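Local structure of NUDIX hydrolase (Nitrosomonas europaea, 2B0V) at residues A[40-43]-A[44-48]; A[48-51]-A[52-55]; A[110-113]-A[114-118]; A[118-121]-A[122-125]; A[124-127]-A[128-131]. The protein probably hydrolyses the phosphoanhydride bonds of nucleoside di- and triphosphates, and perhaps of thiamine diphosphate, as a magnesium-dependent, monomeric Nudix hydrolase of the NudJ subfamily. All coordinates share one frame; numbering follows the deposited sequence. Where two conformers were deposited one is given.

Interaction 1: A[40-43]-A[44-48]; sequences GHLE and PGESI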
# COMPACT_ATOMS: atom_id res chain seq x y z
N GLY A 40 5.42 0.83 0.19
CA GLY A 40 6.84 1.17 0.29
C GLY A 40 7.61 0.83 -0.96
O GLY A 40 7.04 0.36 -1.94
N HIS A 41 8.92 1.04 -0.90
CA HIS A 41 9.75 0.84 -2.07
C HIS A 41 10.13 -0.62 -2.27
O HIS A 41 10.44 -1.32 -1.30
CB HIS A 41 11.04 1.63 -1.88
CG HIS A 41 10.89 3.09 -2.14
ND1 HIS A 41 10.04 3.89 -1.41
CD2 HIS A 41 11.48 3.90 -3.05
CE1 HIS A 41 10.12 5.13 -1.85
NE2 HIS A 41 10.98 5.16 -2.84
N LEU A 42 10.14 -1.07 -3.51
CA LEU A 42 10.75 -2.35 -3.86
C LEU A 42 12.22 -2.35 -3.42
O LEU A 42 12.93 -1.37 -3.68
CB LEU A 42 10.69 -2.55 -5.38
CG LEU A 42 11.27 -3.88 -5.87
CD1 LEU A 42 10.29 -4.98 -5.44
CD2 LEU A 42 11.33 -3.83 -7.38
N GLU A 43 12.67 -3.44 -2.82
CA GLU A 43 14.09 -3.63 -2.39
C GLU A 43 14.74 -4.69 -3.29
O GLU A 43 14.04 -5.50 -3.90
CB GLU A 43 14.14 -4.08 -0.93
CG GLU A 43 13.56 -3.04 -0.00
CD GLU A 43 13.58 -3.48 1.44
OE1 GLU A 43 13.96 -4.66 1.70
OE2 GLU A 43 13.23 -2.66 2.32
N PRO A 44 16.09 -4.66 -3.45
CA PRO A 44 16.67 -5.73 -4.28
C PRO A 44 16.37 -7.13 -3.74
O PRO A 44 16.15 -7.29 -2.54
CB PRO A 44 18.18 -5.47 -4.22
CG PRO A 44 18.33 -4.06 -3.77
CD PRO A 44 17.11 -3.71 -2.96
N GLY A 45 16.36 -8.11 -4.63
CA GLY A 45 16.28 -9.51 -4.21
C GLY A 45 14.88 -10.00 -3.89
O GLY A 45 14.73 -11.04 -3.24
N GLU A 46 13.85 -9.26 -4.32
CA GLU A 46 12.49 -9.73 -4.06
C GLU A 46 11.57 -9.46 -5.22
O GLU A 46 11.75 -8.50 -6.00
CB GLU A 46 11.90 -9.06 -2.78
CG GLU A 46 11.65 -7.55 -2.95
CD GLU A 46 11.20 -6.83 -1.67
OE1 GLU A 46 10.94 -7.47 -0.63
OE2 GLU A 46 11.08 -5.59 -1.73
N SER A 47 10.52 -10.26 -5.31
CA SER A 47 9.53 -10.00 -6.34
C SER A 47 8.63 -8.86 -5.89
O SER A 47 8.61 -8.48 -4.71
CB SER A 47 8.66 -11.22 -6.57
OG SER A 47 7.90 -11.52 -5.39
N ILE A 48 7.89 -8.32 -6.85
CA ILE A 48 7.00 -7.21 -6.53
C ILE A 48 5.87 -7.69 -5.58
O ILE A 48 5.53 -7.03 -4.62
CB ILE A 48 6.45 -6.57 -7.82
CG1 ILE A 48 7.59 -5.83 -8.50
CG2 ILE A 48 5.33 -5.58 -7.50
CD1 ILE A 48 7.34 -5.36 -9.91
O HOH W 1 13.65 -6.73 -6.23
O HOH W 2 13.30 -7.38 0.87
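Glu46 OE2 is gripped twice. The backbone N of Glu43 donates to OE2 of Glu46 at 2.9 Å and a nearly straight 161°. The donor comes on the anti side of the carboxylate, tilted 29° out of its plane. Arg54 NH2 forms a salt bridge with the same oxygen and also donates to the carbonyl O of His41. Extended beyond CG, the Glu46 chain spans the turn from 44-48 back to 40-43. The carboxylate of Glu43 lies nearby, its plane only 17° from that of Glu46. Glu43 OE1 is 4.6 Å from Glu46 OE2. Arg54 probably eases this like-charge pair. Water 2 also bridges OE1 of Glu43 and OE1 of Glu46, though its bond to Glu46 is weak. Water 1 joins the two main-chain carbonyls, donating to Glu43 O at 2.7 Å and to Glu46 O at 2.6 Å. On the apolar side, Leu42 CD1 slides past Glu46 and rests 3.8 Å from its CG. The same methyl lies 4.2 Å from Ile48 CG1. Gly45 turns the chain with positive phi. Ser47, the N-cap of helix 48-60, accepts from Gln50 N with its OG. This is the loop that opens the Nudix box, between strand 39-41 and helix 48-60.

Interaction 2: A[48-51]-A[52-55]; sequences IIQA and CSRE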
# COMPACT_ATOMS: atom_id res chain seq x y z
N ILE A 48 7.89 -8.32 -6.85
CA ILE A 48 7.00 -7.21 -6.53
C ILE A 48 5.87 -7.69 -5.58
O ILE A 48 5.53 -7.03 -4.62
CB ILE A 48 6.45 -6.57 -7.82
CG1 ILE A 48 7.59 -5.83 -8.50
CG2 ILE A 48 5.33 -5.58 -7.50
CD1 ILE A 48 7.34 -5.36 -9.91
N ILE A 49 5.30 -8.85 -5.88
CA ILE A 49 4.23 -9.36 -5.01
C ILE A 49 4.73 -9.59 -3.57
O ILE A 49 4.04 -9.26 -2.57
CB ILE A 49 3.62 -10.66 -5.59
CG1 ILE A 49 2.83 -10.29 -6.84
CG2 ILE A 49 2.64 -11.25 -4.60
CD1 ILE A 49 2.35 -11.49 -7.66
N GLN A 50 5.92 -10.17 -3.45
CA GLN A 50 6.48 -10.38 -2.10
C GLN A 50 6.83 -9.06 -1.41
O GLN A 50 6.66 -8.96 -0.18
CB GLN A 50 7.66 -11.36 -2.12
CG GLN A 50 7.21 -12.81 -2.48
CD GLN A 50 6.26 -13.38 -1.43
OE1 GLN A 50 5.03 -13.32 -1.56
NE2 GLN A 50 6.83 -13.92 -0.37
N ALA A 51 7.23 -8.04 -2.17
CA ALA A 51 7.49 -6.69 -1.59
C ALA A 51 6.20 -6.19 -0.97
O ALA A 51 6.21 -5.56 0.10
CB ALA A 51 7.90 -5.74 -2.68
N CYS A 52 5.10 -6.42 -1.68
CA CYS A 52 3.79 -5.97 -1.19
C CYS A 52 3.47 -6.65 0.16
O CYS A 52 3.07 -5.99 1.10
CB CYS A 52 2.71 -6.23 -2.23
SG CYS A 52 1.08 -5.55 -1.69
N SER A 53 3.66 -7.97 0.23
CA SER A 53 3.37 -8.67 1.47
C SER A 53 4.30 -8.21 2.58
O SER A 53 3.86 -8.10 3.74
CB SER A 53 3.51 -10.17 1.26
OG SER A 53 2.55 -10.60 0.32
N ARG A 54 5.56 -7.96 2.25
CA ARG A 54 6.56 -7.52 3.24
C ARG A 54 6.10 -6.18 3.81
O ARG A 54 6.13 -5.98 5.02
CB ARG A 54 7.92 -7.36 2.60
CG ARG A 54 8.94 -6.72 3.54
CD ARG A 54 10.32 -6.60 2.92
NE ARG A 54 10.32 -5.88 1.64
CZ ARG A 54 10.14 -4.57 1.51
NH1 ARG A 54 9.92 -3.81 2.59
NH2 ARG A 54 10.16 -4.01 0.31
N GLU A 55 5.68 -5.25 2.93
CA GLU A 55 5.25 -3.95 3.41
C GLU A 55 4.03 -4.03 4.32
O GLU A 55 3.98 -3.34 5.34
CB GLU A 55 5.03 -3.01 2.25
CG GLU A 55 6.34 -2.46 1.58
CD GLU A 55 7.25 -1.64 2.50
OE1 GLU A 55 6.85 -1.26 3.63
OE2 GLU A 55 8.40 -1.38 2.09
O HOH W 3 3.05 -13.29 0.23
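Ala51 O lies over one face of the Arg54 guanidinium, 4.1 Å above its plane and offset toward the rim. The same carbonyl oxygen accepts the backbone N of Glu55 at 2.9 Å. The Arg54 chain starts extended and then bends at chi3 (55°), which folds the guanidinium back over the preceding turn. Its NH2 passes 4.1 Å from Ala51 CB. Its NH1 forms a salt bridge with OE2 of the adjacent Glu55 at 2.9 Å, but the hydrogen bond is weak, at 144°. Both NH1 and NH2 have further partners: NH1 forms a second salt bridge, with Glu58, and NH2 is bound to the loop before the helix, at Glu46. Regular i to i+4 bonds carry the backbone, among them Arg54 N to Gln50 O at 2.8 Å. On another side of the helix, water 3 links Gln50 OE1 and Ser53 OG, 2.7 Å from each. Gln50 bends at chi2 (-64°), which brings its amide oxygen to that water. Cys52 packs on Ala13, Phe64 and Phe89. The segment belongs to helix 48-60 of the Nudix box. Arg54, set among carboxylates, probably offsets part of their negative charge, and its several bonds limit the rotation of its guanidinium.

Interaction 3: A[110-113]-A[114-118]; sequences AWFS and IDEIR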
# COMPACT_ATOMS: atom_id res chain seq x y z
N ALA A 110 -4.94 1.12 11.23
CA ALA A 110 -6.31 0.97 11.68
C ALA A 110 -7.25 0.79 10.50
O ALA A 110 -6.83 0.96 9.34
CB ALA A 110 -6.73 2.21 12.52
N TRP A 111 -8.51 0.46 10.80
CA TRP A 111 -9.51 0.22 9.74
C TRP A 111 -10.39 1.44 9.55
O TRP A 111 -10.97 1.92 10.55
CB TRP A 111 -10.38 -0.97 10.10
CG TRP A 111 -9.58 -2.27 10.13
CD1 TRP A 111 -8.89 -2.80 11.20
CD2 TRP A 111 -9.41 -3.19 9.05
NE1 TRP A 111 -8.30 -3.99 10.84
CE2 TRP A 111 -8.61 -4.26 9.53
CE3 TRP A 111 -9.85 -3.21 7.72
CZ2 TRP A 111 -8.20 -5.33 8.69
CZ3 TRP A 111 -9.47 -4.28 6.91
CH2 TRP A 111 -8.68 -5.33 7.41
N PHE A 112 -10.49 1.92 8.30
CA PHE A 112 -11.28 3.14 8.05
C PHE A 112 -12.39 2.88 7.02
O PHE A 112 -12.15 2.24 6.00
CB PHE A 112 -10.38 4.24 7.48
CG PHE A 112 -9.30 4.70 8.39
CD1 PHE A 112 -9.45 5.90 9.12
CD2 PHE A 112 -8.09 3.96 8.52
CE1 PHE A 112 -8.40 6.34 9.93
CE2 PHE A 112 -7.07 4.41 9.33
CZ PHE A 112 -7.22 5.59 10.05
N SER A 113 -13.56 3.45 7.25
CA SER A 113 -14.66 3.39 6.27
C SER A 113 -14.41 4.40 5.14
O SER A 113 -13.64 5.35 5.29
CB SER A 113 -15.96 3.78 6.98
OG SER A 113 -15.90 5.14 7.37
N ILE A 114 -15.11 4.23 4.01
CA ILE A 114 -14.93 5.17 2.91
C ILE A 114 -15.22 6.62 3.35
O ILE A 114 -14.52 7.56 2.94
CB ILE A 114 -15.76 4.77 1.67
CG1 ILE A 114 -15.31 5.58 0.45
CG2 ILE A 114 -17.27 4.93 1.92
CD1 ILE A 114 -13.88 5.36 0.11
N ASP A 115 -16.25 6.81 4.18
CA ASP A 115 -16.59 8.17 4.62
C ASP A 115 -15.42 8.81 5.36
O ASP A 115 -15.10 9.99 5.13
CB ASP A 115 -17.86 8.19 5.48
CG ASP A 115 -19.11 8.10 4.63
OD1 ASP A 115 -18.99 7.77 3.42
OD2 ASP A 115 -20.22 8.36 5.15
N GLU A 116 -14.79 8.03 6.24
CA GLU A 116 -13.68 8.54 7.03
C GLU A 116 -12.48 8.87 6.15
O GLU A 116 -11.79 9.89 6.34
CB GLU A 116 -13.28 7.51 8.11
CG GLU A 116 -14.37 7.30 9.21
CD GLU A 116 -14.21 6.02 10.11
OE1 GLU A 116 -13.56 4.99 9.79
OE2 GLU A 116 -14.80 6.03 11.23
N ILE A 117 -12.22 7.98 5.19
CA ILE A 117 -11.10 8.19 4.27
C ILE A 117 -11.34 9.47 3.46
O ILE A 117 -10.45 10.34 3.36
CB ILE A 117 -10.93 6.96 3.34
CG1 ILE A 117 -10.52 5.74 4.17
CG2 ILE A 117 -9.84 7.20 2.28
CD1 ILE A 117 -10.72 4.39 3.42
N ARG A 118 -12.55 9.63 2.91
CA ARG A 118 -12.85 10.84 2.13
C ARG A 118 -12.71 12.10 2.96
O ARG A 118 -12.17 13.09 2.48
CB ARG A 118 -14.23 10.78 1.47
CG ARG A 118 -14.38 9.73 0.41
CD ARG A 118 -15.80 9.77 -0.19
NE ARG A 118 -16.02 8.69 -1.15
CZ ARG A 118 -17.14 7.97 -1.26
NH1 ARG A 118 -18.19 8.18 -0.46
NH2 ARG A 118 -17.21 7.02 -2.18
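Two torsions set up this contact between Ser113 and Glu116. Ser113 OG sits between its own backbone N and carbonyl carbon (chi1 66°), which turns the hydroxyl toward the first turn of the helix. Glu116 CG lies opposite its carbonyl carbon, and the extended chain beyond it reaches back to the strand. The result is a capping box, with Ser113 as N-cap of helix 114-119. Glu116 N donates to Ser113 OG at 3.3 Å, a long but fairly straight bond. In return, Ser113 N donates to Glu116 OE1 at 3.0 Å and 167°. That donor approaches on the anti side of the carboxylate, tilted out of the carboxylate plane. The box thus engages the N-H of Ser113 and that of Glu116. The first helical bond follows, Ile117 N to Ser113 O at 3.0 Å. The axes of the short strand and helix segments stand at 92°, so the chain turns sharply here. Beside the box the packing is apolar. Phe112 CB touches Ile117 CG1 at 3.6 Å, and both side chains lie on Leu23 of strand 20-26. Ile114 and Ile117 also meet Ile133 of helix 128-137. One turn along the helix, the extended Arg118 chain passes Ile114; both also touch Met130 of helix 128-137. Ile114 CG1 lies over the centre of the Arg118 guanidinium, 3.4 Å above its plane.

Interaction 4: A[118-121]-A[122-125]; sequences RAKQ and AMHR. With EDO (1,2-ethanediol), chain D.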
# COMPACT_ATOMS: atom_id res chain seq x y z
N ARG A 118 -12.55 9.63 2.91
CA ARG A 118 -12.85 10.84 2.13
C ARG A 118 -12.71 12.10 2.96
O ARG A 118 -12.17 13.09 2.48
CB ARG A 118 -14.23 10.78 1.47
CG ARG A 118 -14.38 9.73 0.41
CD ARG A 118 -15.80 9.77 -0.19
NE ARG A 118 -16.02 8.69 -1.15
CZ ARG A 118 -17.14 7.97 -1.26
NH1 ARG A 118 -18.19 8.18 -0.46
NH2 ARG A 118 -17.21 7.02 -2.18
N ALA A 119 -13.10 12.05 4.25
CA ALA A 119 -13.08 13.25 5.09
C ALA A 119 -11.64 13.62 5.48
O ALA A 119 -11.37 14.71 5.96
CB ALA A 119 -13.96 13.05 6.32
N LYS A 120 -10.73 12.68 5.27
CA LYS A 120 -9.32 12.88 5.62
C LYS A 120 -8.46 13.16 4.39
O LYS A 120 -7.24 13.06 4.45
CB LYS A 120 -8.81 11.67 6.40
CG LYS A 120 -9.13 11.80 7.88
CD LYS A 120 -8.50 10.65 8.64
CE LYS A 120 -8.38 11.01 10.09
NZ LYS A 120 -9.70 11.27 10.67
N GLN A 121 -9.12 13.49 3.27
CA GLN A 121 -8.46 13.69 1.98
C GLN A 121 -7.27 14.64 2.07
O GLN A 121 -6.20 14.35 1.50
CB GLN A 121 -9.47 14.17 0.92
CG GLN A 121 -9.17 13.72 -0.50
CD GLN A 121 -10.39 13.09 -1.24
OE1 GLN A 121 -10.28 12.68 -2.40
NE2 GLN A 121 -11.54 13.00 -0.57
N ALA A 122 -7.42 15.75 2.82
CA ALA A 122 -6.31 16.70 2.91
C ALA A 122 -5.02 16.13 3.54
O ALA A 122 -3.93 16.64 3.26
CB ALA A 122 -6.75 18.01 3.62
N MSE A 123 -5.13 15.07 4.34
CA MSE A 123 -3.94 14.45 4.98
C MSE A 123 -3.54 13.14 4.29
O MSE A 123 -2.66 12.43 4.77
CB MSE A 123 -4.11 14.27 6.50
CG MSE A 123 -5.20 13.31 6.88
SE MSE A 123 -5.36 13.13 8.84
CE MSE A 123 -3.99 11.80 9.05
N HIS A 124 -4.15 12.82 3.14
CA HIS A 124 -3.67 11.65 2.39
C HIS A 124 -2.23 11.91 1.94
O HIS A 124 -1.88 13.03 1.52
CB HIS A 124 -4.51 11.39 1.16
CG HIS A 124 -5.87 10.88 1.45
ND1 HIS A 124 -6.72 10.45 0.46
CD2 HIS A 124 -6.54 10.72 2.62
CE1 HIS A 124 -7.87 10.08 0.99
NE2 HIS A 124 -7.78 10.22 2.30
N ARG A 125 -1.41 10.86 1.99
CA ARG A 125 -0.03 11.00 1.58
C ARG A 125 0.11 11.46 0.11
O ARG A 125 0.92 12.33 -0.19
CB ARG A 125 0.75 9.71 1.85
CG ARG A 125 2.16 9.71 1.29
CD ARG A 125 3.15 9.73 2.39
NE ARG A 125 4.56 9.72 1.95
CZ ARG A 125 5.41 8.69 2.09
NH1 ARG A 125 5.00 7.53 2.63
NH2 ARG A 125 6.68 8.82 1.69
C1 EDO D . 5.83 3.54 3.49
O1 EDO D . 5.15 4.40 2.53
C2 EDO D . 7.30 3.18 3.18
O2 EDO D . 7.77 1.91 3.76
O HOH W 4 -9.63 16.57 4.37
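The tight part of this contact is Gln121 against His124. It lies in the 3-10 turn that follows helix 114-119. Gln121 CA sits over the centre of the His124 imidazole, a CH-pi contact 3.6 Å from the ring centroid and 12° off its normal. His124 N donates to Gln121 O at 3.0 Å. Met123 N donates to Lys120 O at 2.9 Å in the same turn. The chi1 of Met123, 64°, puts CG between its backbone N and carbonyl carbon, and CG rests on Lys120 O. The ring is held further by NE2 of His124, bonded to the carbonyl O of Ile117. Gln121 folds back over the helix end: its NE2 donates to Arg118 O at 3.1 Å, on a lone pair, while Gln121 N shares that oxygen.

The outer side is looser. Lys120 and selenomethionine Met123 run side by side in the same direction, with Lys120 CE 3.9 Å from Met123 SE. Arg125 leaves the turn and forms a salt bridge with Glu26; its NH1 also makes a weak hydrogen bond to an ethanediol, probably from the crystallisation liquor. Water 4 closes the outer side, 3.0 Å from Ala119 O, to which it donates, and 2.8 Å from Ala122 N, from which it accepts.

Interaction 5: A[124-127]-A[128-131]; sequences HRTP and LVMQ. With EDO (1,2-ethanediol), chain D.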
# COMPACT_ATOMS: atom_id res chain seq x y z
N HIS A 124 -4.15 12.82 3.14
CA HIS A 124 -3.67 11.65 2.39
C HIS A 124 -2.23 11.91 1.94
O HIS A 124 -1.88 13.03 1.52
CB HIS A 124 -4.51 11.39 1.16
CG HIS A 124 -5.87 10.88 1.45
ND1 HIS A 124 -6.72 10.45 0.46
CD2 HIS A 124 -6.54 10.72 2.62
CE1 HIS A 124 -7.87 10.08 0.99
NE2 HIS A 124 -7.78 10.22 2.30
N ARG A 125 -1.41 10.86 1.99
CA ARG A 125 -0.03 11.00 1.58
C ARG A 125 0.11 11.46 0.11
O ARG A 125 0.92 12.33 -0.19
CB ARG A 125 0.75 9.71 1.85
CG ARG A 125 2.16 9.71 1.29
CD ARG A 125 3.15 9.73 2.39
NE ARG A 125 4.56 9.72 1.95
CZ ARG A 125 5.41 8.69 2.09
NH1 ARG A 125 5.00 7.53 2.63
NH2 ARG A 125 6.68 8.82 1.69
N THR A 126 -0.70 10.89 -0.77
CA THR A 126 -0.68 11.29 -2.20
C THR A 126 -2.09 11.13 -2.74
O THR A 126 -2.92 10.52 -2.09
CB THR A 126 0.23 10.35 -3.06
OG1 THR A 126 -0.39 9.06 -3.16
CG2 THR A 126 1.68 10.21 -2.48
N PRO A 127 -2.36 11.68 -3.95
CA PRO A 127 -3.64 11.45 -4.59
C PRO A 127 -3.95 9.97 -4.87
O PRO A 127 -5.13 9.61 -5.10
CB PRO A 127 -3.52 12.25 -5.90
CG PRO A 127 -2.53 13.30 -5.59
CD PRO A 127 -1.50 12.55 -4.78
N LEU A 128 -2.93 9.11 -4.83
CA LEU A 128 -3.12 7.69 -5.10
C LEU A 128 -3.84 6.93 -3.99
O LEU A 128 -4.40 5.84 -4.23
CB LEU A 128 -1.79 7.00 -5.41
CG LEU A 128 -0.92 7.56 -6.53
CD1 LEU A 128 0.10 6.48 -6.81
CD2 LEU A 128 -1.72 7.96 -7.79
N VAL A 129 -3.83 7.52 -2.79
CA VAL A 129 -4.50 6.86 -1.66
C VAL A 129 -5.96 6.70 -2.02
O VAL A 129 -6.54 5.60 -1.89
CB VAL A 129 -4.34 7.66 -0.36
CG1 VAL A 129 -5.06 6.96 0.76
CG2 VAL A 129 -2.86 7.74 -0.00
N MSE A 130 -6.57 7.80 -2.48
CA MSE A 130 -7.96 7.72 -2.86
C MSE A 130 -8.15 6.98 -4.18
O MSE A 130 -9.07 6.15 -4.33
CB MSE A 130 -8.54 9.16 -2.94
CG MSE A 130 -10.03 9.23 -3.07
SE MSE A 130 -10.83 8.84 -1.30
CE MSE A 130 -11.44 7.12 -1.82
N GLN A 131 -7.27 7.24 -5.15
CA GLN A 131 -7.47 6.65 -6.49
C GLN A 131 -7.42 5.13 -6.44
O GLN A 131 -8.24 4.44 -7.09
CB GLN A 131 -6.43 7.16 -7.50
CG GLN A 131 -6.78 6.76 -8.96
CD GLN A 131 -8.14 7.28 -9.38
OE1 GLN A 131 -9.03 6.53 -9.79
NE2 GLN A 131 -8.34 8.56 -9.20
C1 EDO D . 5.83 3.54 3.49
O1 EDO D . 5.15 4.40 2.53
C2 EDO D . 7.30 3.18 3.18
O2 EDO D . 7.77 1.91 3.76
O HOH W 5 -5.73 10.55 -2.08
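Thr126 OG1 accepts a hydrogen bond from Leu128 N at 3.0 Å, bent to 139°. The Thr126 chi1 of 70° tucks OG1 between the backbone N and carbonyl carbon of Thr126, facing the helix start. The same hydroxyl oxygen lies 3.4 Å from Leu128 CB. Val129 N donates to Thr126 O at 3.2 Å. Gln131 N donates to Pro127 O.

One water extends this hydrogen-bond network. Water 5 lies in the plane of the His124 ring, at its edge, 2.7 Å from ND1 of His124. It donates to Thr126 O at 2.8 Å and accepts from Met130 N at 2.9 Å, and so ties the ring to the first turn. These bonds form the capped N-terminal end of helix 128-137, which follows the loop after helix 114-119 in the Nudix domain.

Ring contacts flank the imidazole. Val129 CG1 lies over one face of the His124 ring, offset toward its rim, in a CH-pi contact 4.1 Å from the centroid. The selenium of selenomethionine Met130 meets the edge of the same ring, 3.9 Å from His124 CE1, the selenium counterpart of a Met-aromatic contact. The Met130 side chain bends at chi2 and chi3 and also packs on Ile114 and Ile117. In one of its two conformers, Leu128 packs against Tyr73 and Trp75 of strand 62-77.

All five contacts are local and none encloses another; interaction 2 lies within one helix. Interaction 1 closes the loop between strand 39-41 and helix 48-60. Interaction 2 continues along that helix, shares Ile48 and is tied back by the Glu46-Arg54 salt bridge. About 55 residues later, interaction 3 joins strand 106-113 to helix 114-119. Interactions 4 and 5 follow end to end: 4 shares Arg118 with 3, and 5 shares His124 and Arg125 with 4. His124 NE2 reaches back to Ile117 O, and Met130 packs on Ile114, which ties helix 128-137 to helix 114-119. Interactions 1 and 2 lie on the opposite side of the chain's centre from interactions 3, 4 and 5.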